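Local coordinates for putative NAD(P)H-flavin oxidoreductase (Neisseria meningitidis serogroup A / serotype 4A, PDB 6WT2), which probably reduces nitro compounds such as chloramphenicol with electrons from NAD(P)H, using bound flavin mononucleotide as cofactor, at residues S46-S49 with P54-F57; A95-P100 with K133-S138; R109-P114 with A118-R123. All coordinates share one frame; numbering follows the deposited sequence.

Two of the three contacts bear on the flavin pocket, and the third lies beside it. Contact 1 lies near the centre of the chain, and its residues 46-49 pass against FMN. Contact 3 reaches the same cofactor from the periphery through Arg109, with its centre about 20 Å from that of contact 1; Arg109 also holds the nicotinic acid, which Ser49 of contact 1 touches as well. Contact 2 sits outside the pocket, the Phe97 side chain being about 11 Å from the nicotinic acid. It closes the chain loop within which contact 3 is nested, and the two meet where Phe97 O lies 3.4 Å from Leu121 CD2.

Contact 1. Residues S46-S49 with P54-F57; sequences SPSS and PWQF. With FMN (flavin mononucleotide), chain K.
The indole of Trp55 meets the 46-49 loop with the far rim of its six-membered ring. Atom CH2 lies 3.5 Å from Pro47 O and 3.6 Å from Ser46 O, and both oxygens are at the ring edge, near its plane. The aromatic C-H rim therefore faces two carbonyls, of which Pro47 O is buried and has no hydrogen-bonding partner in the model. Ser48 CB comes in obliquely, 3.9 Å from Trp55 CH2, and also rests 4.0 Å from Pro54 CD.

Neighbours in its own segment sandwich the indole: Pro54 CD, just before the strand, lies over one face and Phe57 CZ, within it, over the opposite face, each near the rim. A chi1 of 45° sets CG between the backbone N and the carbonyl carbon and turns the ring toward the loop, and Arg215 of the second subunit packs on the tryptophan as well.

The serine hydroxyls fix the loop on its side. Ser46 OG bonds to Leu42 O and to Asn155, and Ser48 OG bonds to Glu53 N, tying the loop to the residue just before Pro54. Arg214 of the second subunit donates to Ser46 O, the same carbonyl that meets the tryptophan.

Held in this way, the loop presents its other side to the cofactor. Pro47 CB is 3.2 Å from FMN O3' at the ribityl chain, whereas Ser48 C approaches the flavin methyl C8M at 3.3 Å and Ser49 N lies 3.4 Å from ring atom C8. Gln148 accepts a hydrogen bond from Ser49 N. FMN is gripped by residues of the second subunit as well, and a strand of that subunit pairs with Phe57, an arrangement characteristic of the nitroreductase fold, whose flavin sites lie at the dimer interface.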
loop_
_atom_site.group_PDB
_atom_site.type_symbol
_atom_site.label_atom_id
_atom_site.label_comp_id
_atom_site.label_asym_id
_atom_site.label_seq_id
_atom_site.Cartn_x
_atom_site.Cartn_y
_atom_site.Cartn_z
ATOM N N SER A 46 3.214 -7.199 -7.569
ATOM C CA SER A 46 2.318 -6.128 -7.180
ATOM C C SER A 46 2.341 -5.039 -8.248
ATOM O O SER A 46 3.331 -4.895 -8.970
ATOM C CB SER A 46 2.712 -5.542 -5.824
ATOM O OG SER A 46 2.440 -6.464 -4.779
ATOM N N PRO A 47 1.259 -4.282 -8.391
ATOM C CA PRO A 47 1.257 -3.168 -9.339
ATOM C C PRO A 47 1.995 -1.975 -8.755
ATOM O O PRO A 47 2.241 -1.882 -7.553
ATOM C CB PRO A 47 -0.231 -2.861 -9.512
ATOM C CG PRO A 47 -0.808 -3.187 -8.155
ATOM C CD PRO A 47 -0.032 -4.387 -7.668
ATOM N N SER A 48 2.314 -1.041 -9.637
ATOM C CA SER A 48 2.976 0.196 -9.257
ATOM C C SER A 48 2.657 1.243 -10.307
ATOM O O SER A 48 2.441 0.918 -11.482
ATOM C CB SER A 48 4.494 0.019 -9.137
ATOM O OG SER A 48 5.025 -0.525 -10.327
ATOM N N SER A 49 2.663 2.499 -9.874
ATOM C CA SER A 49 2.456 3.614 -10.787
ATOM C C SER A 49 3.443 3.527 -11.945
ATOM O O SER A 49 4.636 3.312 -11.731
ATOM C CB SER A 49 2.626 4.935 -10.037
ATOM O OG SER A 49 2.343 6.038 -10.883
ATOM N N PRO A 54 9.296 0.473 -7.913
ATOM C CA PRO A 54 10.409 1.252 -7.364
ATOM C C PRO A 54 10.875 0.716 -6.019
ATOM O O PRO A 54 11.084 1.479 -5.077
ATOM C CB PRO A 54 9.794 2.647 -7.228
ATOM C CG PRO A 54 8.375 2.337 -6.786
ATOM C CD PRO A 54 7.989 1.047 -7.526
ATOM N N TRP A 55 11.030 -0.597 -5.921
ATOM C CA TRP A 55 11.277 -1.242 -4.648
ATOM C C TRP A 55 12.442 -2.218 -4.744
ATOM O O TRP A 55 12.760 -2.737 -5.818
ATOM C CB TRP A 55 10.038 -1.990 -4.160
ATOM C CG TRP A 55 9.326 -2.828 -5.222
ATOM C CD1 TRP A 55 9.838 -3.867 -5.953
ATOM C CD2 TRP A 55 7.962 -2.700 -5.612
ATOM N NE1 TRP A 55 8.867 -4.380 -6.790
ATOM C CE2 TRP A 55 7.704 -3.686 -6.585
ATOM C CE3 TRP A 55 6.920 -1.852 -5.216
ATOM C CZ2 TRP A 55 6.458 -3.832 -7.183
ATOM C CZ3 TRP A 55 5.686 -1.992 -5.817
ATOM C CH2 TRP A 55 5.459 -2.976 -6.778
ATOM N N GLN A 56 13.087 -2.435 -3.596
ATOM C CA GLN A 56 13.933 -3.592 -3.344
ATOM C C GLN A 56 13.433 -4.231 -2.057
ATOM O O GLN A 56 12.950 -3.524 -1.174
ATOM C CB GLN A 56 15.411 -3.207 -3.176
ATOM C CG GLN A 56 15.994 -2.441 -4.324
ATOM C CD GLN A 56 16.406 -3.350 -5.460
ATOM O OE1 GLN A 56 15.608 -3.652 -6.350
ATOM N NE2 GLN A 56 17.656 -3.801 -5.431
ATOM N N PHE A 57 13.544 -5.562 -1.947
ATOM C CA PHE A 57 13.166 -6.280 -0.726
ATOM C C PHE A 57 14.451 -6.802 -0.083
ATOM O O PHE A 57 15.074 -7.726 -0.611
ATOM C CB PHE A 57 12.209 -7.442 -1.006
ATOM C CG PHE A 57 11.024 -7.084 -1.865
ATOM C CD1 PHE A 57 10.376 -5.865 -1.724
ATOM C CD2 PHE A 57 10.551 -7.987 -2.813
ATOM C CE1 PHE A 57 9.293 -5.536 -2.525
ATOM C CE2 PHE A 57 9.456 -7.663 -3.617
ATOM C CZ PHE A 57 8.835 -6.431 -3.470
HETATM N N1 FMN K . -2.897 2.888 -14.957
HETATM C C2 FMN K . -3.571 3.794 -15.719
HETATM O O2 FMN K . -3.919 3.445 -16.864
HETATM N N3 FMN K . -3.752 5.073 -15.346
HETATM C C4 FMN K . -3.357 5.527 -14.141
HETATM O O4 FMN K . -3.618 6.682 -13.751
HETATM C C4A FMN K . -2.680 4.585 -13.235
HETATM N N5 FMN K . -2.122 5.014 -12.088
HETATM C C5A FMN K . -1.600 4.117 -11.230
HETATM C C6 FMN K . -1.382 4.502 -9.909
HETATM C C7 FMN K . -0.810 3.586 -9.042
HETATM C C7M FMN K . -0.575 3.984 -7.613
HETATM C C8 FMN K . -0.657 2.169 -9.458
HETATM C C8M FMN K . -0.157 1.120 -8.499
HETATM C C9 FMN K . -0.882 1.787 -10.776
HETATM C C9A FMN K . -1.441 2.693 -11.639
HETATM N N10 FMN K . -1.764 2.292 -12.950
HETATM C C10 FMN K . -2.389 3.239 -13.770
HETATM C "C1'" FMN K . -1.595 0.902 -13.387
HETATM C "C2'" FMN K . -0.119 0.594 -13.708
HETATM O "O2'" FMN K . 0.221 1.145 -14.987
HETATM C "C3'" FMN K . 0.049 -0.912 -13.739
HETATM O "O3'" FMN K . -0.153 -1.405 -12.412
HETATM C "C4'" FMN K . 1.439 -1.343 -14.212
HETATM O "O4'" FMN K . 1.630 -0.811 -15.529
HETATM C "C5'" FMN K . 1.537 -2.862 -14.237
HETATM O "O5'" FMN K . 0.412 -3.394 -14.939
HETATM P P FMN K . -0.501 -4.512 -14.227
HETATM O O1P FMN K . 0.459 -5.601 -13.846
HETATM O O2P FMN K . -1.538 -4.870 -15.252
HETATM O O3P FMN K . -1.077 -3.743 -13.050
#

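Contact 2. Residues A95-P100 with K133-S138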
loop_
_atom_site.group_PDB
_atom_site.type_symbol
_atom_site.label_atom_id
_atom_site.label_comp_id
_atom_site.label_asym_id
_atom_site.label_seq_id
_atom_site.Cartn_x
_atom_site.Cartn_y
_atom_site.Cartn_z
ATOM N N ALA A 95 13.375 9.172 -8.556
ATOM C CA ALA A 95 12.770 8.473 -9.688
ATOM C C ALA A 95 12.060 9.467 -10.616
ATOM O O ALA A 95 10.860 9.378 -10.884
ATOM C CB ALA A 95 11.817 7.395 -9.186
ATOM N N ARG A 96 12.844 10.429 -11.108
ATOM C CA ARG A 96 12.363 11.409 -12.071
ATOM C C ARG A 96 12.037 10.751 -13.410
ATOM O O ARG A 96 12.586 9.704 -13.770
ATOM C CB ARG A 96 13.414 12.499 -12.298
ATOM C CG ARG A 96 13.687 13.386 -11.101
ATOM C CD ARG A 96 14.866 14.313 -11.385
ATOM N NE ARG A 96 14.765 14.927 -12.707
ATOM C CZ ARG A 96 14.101 16.049 -12.972
ATOM N NH1 ARG A 96 13.458 16.701 -12.007
ATOM N NH2 ARG A 96 14.075 16.520 -14.211
ATOM N N PHE A 97 11.154 11.405 -14.174
ATOM C CA PHE A 97 10.800 10.908 -15.506
ATOM C C PHE A 97 12.028 10.691 -16.397
ATOM O O PHE A 97 12.004 9.824 -17.277
ATOM C CB PHE A 97 9.835 11.882 -16.197
ATOM C CG PHE A 97 10.463 13.200 -16.531
ATOM C CD1 PHE A 97 10.970 13.441 -17.802
ATOM C CD2 PHE A 97 10.600 14.179 -15.560
ATOM C CE1 PHE A 97 11.581 14.638 -18.104
ATOM C CE2 PHE A 97 11.212 15.389 -15.856
ATOM C CZ PHE A 97 11.701 15.616 -17.132
ATOM N N ASP A 98 13.096 11.470 -16.203
ATOM C CA ASP A 98 14.281 11.402 -17.059
ATOM C C ASP A 98 15.418 10.584 -16.444
ATOM O O ASP A 98 16.559 10.667 -16.915
ATOM C CB ASP A 98 14.770 12.813 -17.411
ATOM C CG ASP A 98 15.033 13.691 -16.177
ATOM O OD1 ASP A 98 15.101 13.170 -15.042
ATOM O OD2 ASP A 98 15.164 14.926 -16.345
ATOM N N SER A 99 15.126 9.754 -15.379
ATOM C CA SER A 99 16.223 8.988 -14.792
ATOM C C SER A 99 16.439 7.671 -15.539
ATOM O O SER A 99 15.521 7.156 -16.187
ATOM C CB SER A 99 15.934 8.705 -13.317
ATOM O OG SER A 99 14.741 7.962 -13.156
ATOM N N PRO A 100 17.653 7.109 -15.493
ATOM C CA PRO A 100 17.870 5.792 -16.123
ATOM C C PRO A 100 16.960 4.711 -15.569
ATOM O O PRO A 100 16.570 3.791 -16.302
ATOM C CB PRO A 100 19.345 5.492 -15.818
ATOM C CG PRO A 100 19.970 6.835 -15.588
ATOM C CD PRO A 100 18.901 7.696 -14.974
ATOM N N LYS A 133 2.527 16.557 -8.740
ATOM C CA LYS A 133 3.379 17.654 -8.271
ATOM C C LYS A 133 4.437 17.162 -7.278
ATOM O O LYS A 133 4.442 17.518 -6.100
ATOM C CB LYS A 133 2.533 18.771 -7.647
ATOM C CG LYS A 133 1.685 19.535 -8.637
ATOM C CD LYS A 133 1.147 20.814 -8.021
ATOM C CE LYS A 133 1.067 21.903 -9.069
ATOM N NZ LYS A 133 2.354 22.000 -9.818
ATOM N N ILE A 134 5.362 16.354 -7.795
ATOM C CA ILE A 134 6.417 15.783 -6.969
ATOM C C ILE A 134 7.813 16.129 -7.483
ATOM O O ILE A 134 8.796 15.589 -6.984
ATOM C CB ILE A 134 6.253 14.255 -6.832
ATOM C CG1 ILE A 134 6.251 13.582 -8.218
ATOM C CG2 ILE A 134 5.010 13.913 -6.023
ATOM C CD1 ILE A 134 6.199 12.059 -8.165
ATOM N N LEU A 135 7.927 17.025 -8.465
ATOM C CA LEU A 135 9.224 17.371 -9.044
ATOM C C LEU A 135 9.883 18.590 -8.409
ATOM O O LEU A 135 10.995 18.951 -8.809
ATOM C CB LEU A 135 9.092 17.619 -10.546
ATOM C CG LEU A 135 8.838 16.395 -11.410
ATOM C CD1 LEU A 135 9.375 16.649 -12.799
ATOM C CD2 LEU A 135 9.481 15.163 -10.793
ATOM N N ASP A 136 9.241 19.246 -7.454
ATOM C CA ASP A 136 9.891 20.363 -6.785
ATOM C C ASP A 136 10.630 19.946 -5.522
ATOM O O ASP A 136 11.455 20.718 -5.020
ATOM C CB ASP A 136 8.866 21.449 -6.442
ATOM C CG ASP A 136 8.517 22.320 -7.637
ATOM O OD1 ASP A 136 9.008 22.030 -8.752
ATOM O OD2 ASP A 136 7.760 23.299 -7.455
ATOM N N ASP A 137 10.367 18.745 -5.011
ATOM C CA ASP A 137 10.912 18.302 -3.734
ATOM C C ASP A 137 11.374 16.859 -3.871
ATOM O O ASP A 137 10.586 15.986 -4.245
ATOM C CB ASP A 137 9.866 18.435 -2.624
ATOM C CG ASP A 137 10.364 17.930 -1.283
ATOM O OD1 ASP A 137 11.594 17.884 -1.067
ATOM O OD2 ASP A 137 9.515 17.569 -0.442
ATOM N N SER A 138 12.649 16.610 -3.564
ATOM C CA SER A 138 13.166 15.245 -3.607
ATOM C C SER A 138 12.466 14.346 -2.595
ATOM O O SER A 138 12.347 13.137 -2.821
ATOM C CB SER A 138 14.674 15.246 -3.356
ATOM O OG SER A 138 14.954 15.680 -2.037
#
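Phe97 and Leu135 join a strand-to-helix loop and a helix-to-helix loop of the nitroreductase domain: a type I beta turn, Arg96 to Ser99, between strand 85-92 and helix 100-108, and the bend between helices 114-131 and 138-162. The apolar part of the contact rests on one methyl. Leu135 CD1 lies 3.8 Å from Phe97 CE2, at the ring edge near its plane, and the two side chains cross at about a right angle. The same methyl meets Arg96 NH1 more loosely, at 4.2 Å. Residues 95-100 rest on both long helices, Phe97 on Tyr124 and Gln125 of 114-131 and Arg96 on Leu141 of 138-162, while Leu135 touches Gln128 of 114-131.

Among the polar interactions, Gln128 also donates to Ala95 O, and Ser99 and Asp137 each stand at an N-cap position. Arg96 O accepts from Ser99 N and Ser99 OG, closing the turn. Arg96 is bent at chi3 (45°), which brings its guanidinium to Asp98 in a side-on, two-nitrogen salt bridge. Each carboxylate oxygen takes one nitrogen: NE donates to OD1, and NH2 forms the straighter bond, 2.9 Å to Asp98 OD2 at 169°, in the guanidinium plane.

Contact 3. Residues R109-P114 with A118-R123. With NIO (nicotinic acid), chain E; FMN (flavin mononucleotide), chain K.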
loop_
_atom_site.group_PDB
_atom_site.type_symbol
_atom_site.label_atom_id
_atom_site.label_comp_id
_atom_site.label_asym_id
_atom_site.label_seq_id
_atom_site.Cartn_x
_atom_site.Cartn_y
_atom_site.Cartn_z
ATOM N N ARG A 109 7.664 -1.967 -19.966
ATOM C CA ARG A 109 6.268 -1.885 -20.395
ATOM C C ARG A 109 6.092 -2.170 -21.878
ATOM O O ARG A 109 4.958 -2.177 -22.362
ATOM C CB ARG A 109 5.688 -0.504 -20.098
ATOM C CG ARG A 109 5.778 -0.086 -18.663
ATOM C CD ARG A 109 4.970 1.177 -18.420
ATOM N NE ARG A 109 3.532 0.919 -18.469
ATOM C CZ ARG A 109 2.595 1.821 -18.177
ATOM N NH1 ARG A 109 2.937 3.057 -17.837
ATOM N NH2 ARG A 109 1.315 1.487 -18.240
ATOM N N GLY A 110 7.177 -2.389 -22.620
ATOM C CA GLY A 110 7.066 -2.631 -24.042
ATOM C C GLY A 110 7.060 -1.393 -24.904
ATOM O O GLY A 110 6.622 -1.462 -26.062
ATOM N N VAL A 111 7.528 -0.261 -24.392
ATOM C CA VAL A 111 7.655 0.963 -25.183
ATOM C C VAL A 111 9.144 1.167 -25.457
ATOM O O VAL A 111 9.885 1.624 -24.581
ATOM C CB VAL A 111 7.048 2.174 -24.465
ATOM C CG1 VAL A 111 7.085 3.396 -25.358
ATOM C CG2 VAL A 111 5.622 1.866 -23.993
ATOM N N THR A 112 9.590 0.854 -26.672
ATOM C CA THR A 112 11.017 0.919 -26.990
ATOM C C THR A 112 11.350 1.653 -28.272
ATOM O O THR A 112 12.529 1.963 -28.486
ATOM C CB THR A 112 11.631 -0.493 -27.064
ATOM O OG1 THR A 112 10.988 -1.247 -28.099
ATOM C CG2 THR A 112 11.483 -1.218 -25.716
ATOM N N GLU A 113 10.384 1.911 -29.140
ATOM C CA GLU A 113 10.640 2.740 -30.311
ATOM C C GLU A 113 10.929 4.166 -29.849
ATOM O O GLU A 113 10.189 4.703 -29.014
ATOM C CB GLU A 113 9.448 2.696 -31.258
ATOM C CG GLU A 113 9.721 3.290 -32.634
ATOM C CD GLU A 113 9.510 4.792 -32.675
ATOM O OE1 GLU A 113 8.496 5.265 -32.108
ATOM O OE2 GLU A 113 10.364 5.497 -33.261
ATOM N N PRO A 114 12.004 4.792 -30.331
ATOM C CA PRO A 114 12.431 6.073 -29.738
ATOM C C PRO A 114 11.366 7.164 -29.745
ATOM O O PRO A 114 11.220 7.869 -28.744
ATOM C CB PRO A 114 13.646 6.447 -30.597
ATOM C CG PRO A 114 14.215 5.131 -30.986
ATOM C CD PRO A 114 13.025 4.247 -31.247
ATOM N N ALA A 118 9.876 8.696 -26.347
ATOM C CA ALA A 118 9.899 10.137 -26.130
ATOM C C ALA A 118 8.520 10.658 -25.733
ATOM O O ALA A 118 8.399 11.497 -24.832
ATOM C CB ALA A 118 10.403 10.847 -27.390
ATOM N N LYS A 119 7.466 10.151 -26.377
ATOM C CA LYS A 119 6.117 10.643 -26.106
ATOM C C LYS A 119 5.615 10.184 -24.741
ATOM O O LYS A 119 4.880 10.915 -24.059
ATOM C CB LYS A 119 5.172 10.178 -27.215
ATOM C CG LYS A 119 3.833 10.903 -27.250
ATOM C CD LYS A 119 3.137 10.696 -28.597
ATOM C CE LYS A 119 2.639 9.263 -28.771
ATOM N NZ LYS A 119 1.466 8.950 -27.901
ATOM N N SER A 120 5.973 8.963 -24.341
ATOM C CA SER A 120 5.634 8.482 -23.003
ATOM C C SER A 120 6.322 9.312 -21.929
ATOM O O SER A 120 5.701 9.693 -20.930
ATOM C CB SER A 120 6.033 7.011 -22.856
ATOM O OG SER A 120 5.200 6.173 -23.635
ATOM N N LEU A 121 7.617 9.578 -22.108
ATOM C CA LEU A 121 8.360 10.348 -21.116
ATOM C C LEU A 121 7.814 11.765 -20.987
ATOM O O LEU A 121 7.816 12.334 -19.888
ATOM C CB LEU A 121 9.855 10.366 -21.471
ATOM C CG LEU A 121 10.587 9.021 -21.405
ATOM C CD1 LEU A 121 12.047 9.147 -21.859
ATOM C CD2 LEU A 121 10.498 8.419 -19.999
ATOM N N ALA A 122 7.339 12.345 -22.088
ATOM C CA ALA A 122 6.670 13.639 -22.012
ATOM C C ALA A 122 5.427 13.568 -21.132
ATOM O O ALA A 122 5.174 14.478 -20.332
ATOM C CB ALA A 122 6.303 14.134 -23.415
ATOM N N ARG A 123 4.639 12.494 -21.263
ATOM C CA ARG A 123 3.464 12.333 -20.406
ATOM C C ARG A 123 3.864 12.113 -18.949
ATOM O O ARG A 123 3.238 12.676 -18.038
ATOM C CB ARG A 123 2.594 11.179 -20.902
ATOM C CG ARG A 123 1.890 11.453 -22.223
ATOM C CD ARG A 123 0.817 10.414 -22.516
ATOM N NE ARG A 123 1.387 9.125 -22.897
ATOM C CZ ARG A 123 1.746 8.813 -24.141
ATOM N NH1 ARG A 123 1.593 9.700 -25.113
ATOM N NH2 ARG A 123 2.265 7.621 -24.416
HETATM N N NIO E . -0.917 7.879 -15.919
HETATM C C1 NIO E . -0.620 6.606 -16.217
HETATM C C2 NIO E . -0.034 5.776 -15.270
HETATM C C3 NIO E . 0.256 6.269 -14.003
HETATM C C4 NIO E . -0.048 7.592 -13.723
HETATM C C5 NIO E . -0.640 8.381 -14.707
HETATM C C6 NIO E . 0.299 4.351 -15.620
HETATM O O1 NIO E . 0.660 3.586 -14.704
HETATM O O2 NIO E . 0.215 3.974 -16.817
HETATM N N1 FMN K . -2.897 2.888 -14.957
HETATM C C2 FMN K . -3.571 3.794 -15.719
HETATM O O2 FMN K . -3.919 3.445 -16.864
HETATM N N3 FMN K . -3.752 5.073 -15.346
HETATM C C4 FMN K . -3.357 5.527 -14.141
HETATM O O4 FMN K . -3.618 6.682 -13.751
HETATM C C4A FMN K . -2.680 4.585 -13.235
HETATM N N5 FMN K . -2.122 5.014 -12.088
HETATM C C5A FMN K . -1.600 4.117 -11.230
HETATM C C6 FMN K . -1.382 4.502 -9.909
HETATM C C7 FMN K . -0.810 3.586 -9.042
HETATM C C7M FMN K . -0.575 3.984 -7.613
HETATM C C8 FMN K . -0.657 2.169 -9.458
HETATM C C8M FMN K . -0.157 1.120 -8.499
HETATM C C9 FMN K . -0.882 1.787 -10.776
HETATM C C9A FMN K . -1.441 2.693 -11.639
HETATM N N10 FMN K . -1.764 2.292 -12.950
HETATM C C10 FMN K . -2.389 3.239 -13.770
HETATM C "C1'" FMN K . -1.595 0.902 -13.387
HETATM C "C2'" FMN K . -0.119 0.594 -13.708
HETATM O "O2'" FMN K . 0.221 1.145 -14.987
HETATM C "C3'" FMN K . 0.049 -0.912 -13.739
HETATM O "O3'" FMN K . -0.153 -1.405 -12.412
HETATM C "C4'" FMN K . 1.439 -1.343 -14.212
HETATM O "O4'" FMN K . 1.630 -0.811 -15.529
HETATM C "C5'" FMN K . 1.537 -2.862 -14.237
HETATM O "O5'" FMN K . 0.412 -3.394 -14.939
HETATM P P FMN K . -0.501 -4.512 -14.227
HETATM O O1P FMN K . 0.459 -5.601 -13.846
HETATM O O2P FMN K . -1.538 -4.870 -15.252
HETATM O O3P FMN K . -1.077 -3.743 -13.050
#
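The guanidinium of Arg109 meets two ligands and is hydrogen-bonded to one of them, nicotinic acid. It extends from a helix-loop-helix connection of the nitroreductase fold, whose first helix ends in a Schellman motif. Over one of its faces lies FMN O4', 3.9 Å from Arg109 CZ, while the carboxylate oxygen O2 of nicotinic acid sits at its edge, in the plane. That single oxygen accepts from both terminal nitrogens, NH1 at 3.0 Å and NH2 at 3.1 Å, a forked grip in which neither N-H points quite straight at it. The opposite charges probably strengthen this hold. A bend at chi3 (72°) turns the arginine head toward the pocket, and Tyr124 OH is a further partner of NH1, which helps to fix the rotation of the group; Arg23 of the second subunit packs alongside. A second guanidinium, that of Arg123, folds back on its own helix, with Lys119 O and Ser120 CA over one face.

The Schellman motif closes helix 100-108 at Gly110, whose positive phi of 87° turns the chain away from the last helical turn, and Glu113 then serves as N-cap of helix 114-131, its carboxylate oxygens taking the backbone N-H groups of Asp115 and Ala116.

Between these two ends, Val111 points toward the new helix and closes the angle. Its CG1 lies 3.8 Å from Ser120 OG, and the valine also packs on Leu106, Ala116 and Met117, so that it fills the corner between the two helices. Ser120 OG makes a weak hydrogen bond to Ala116 O, one turn back. The first turn of the helix supplies the remaining link: Ala118 N donates to Pro114 O over 2.9 Å, with an N-H...O angle of 163°, and Ala118 CB lies 3.4 Å from that same oxygen.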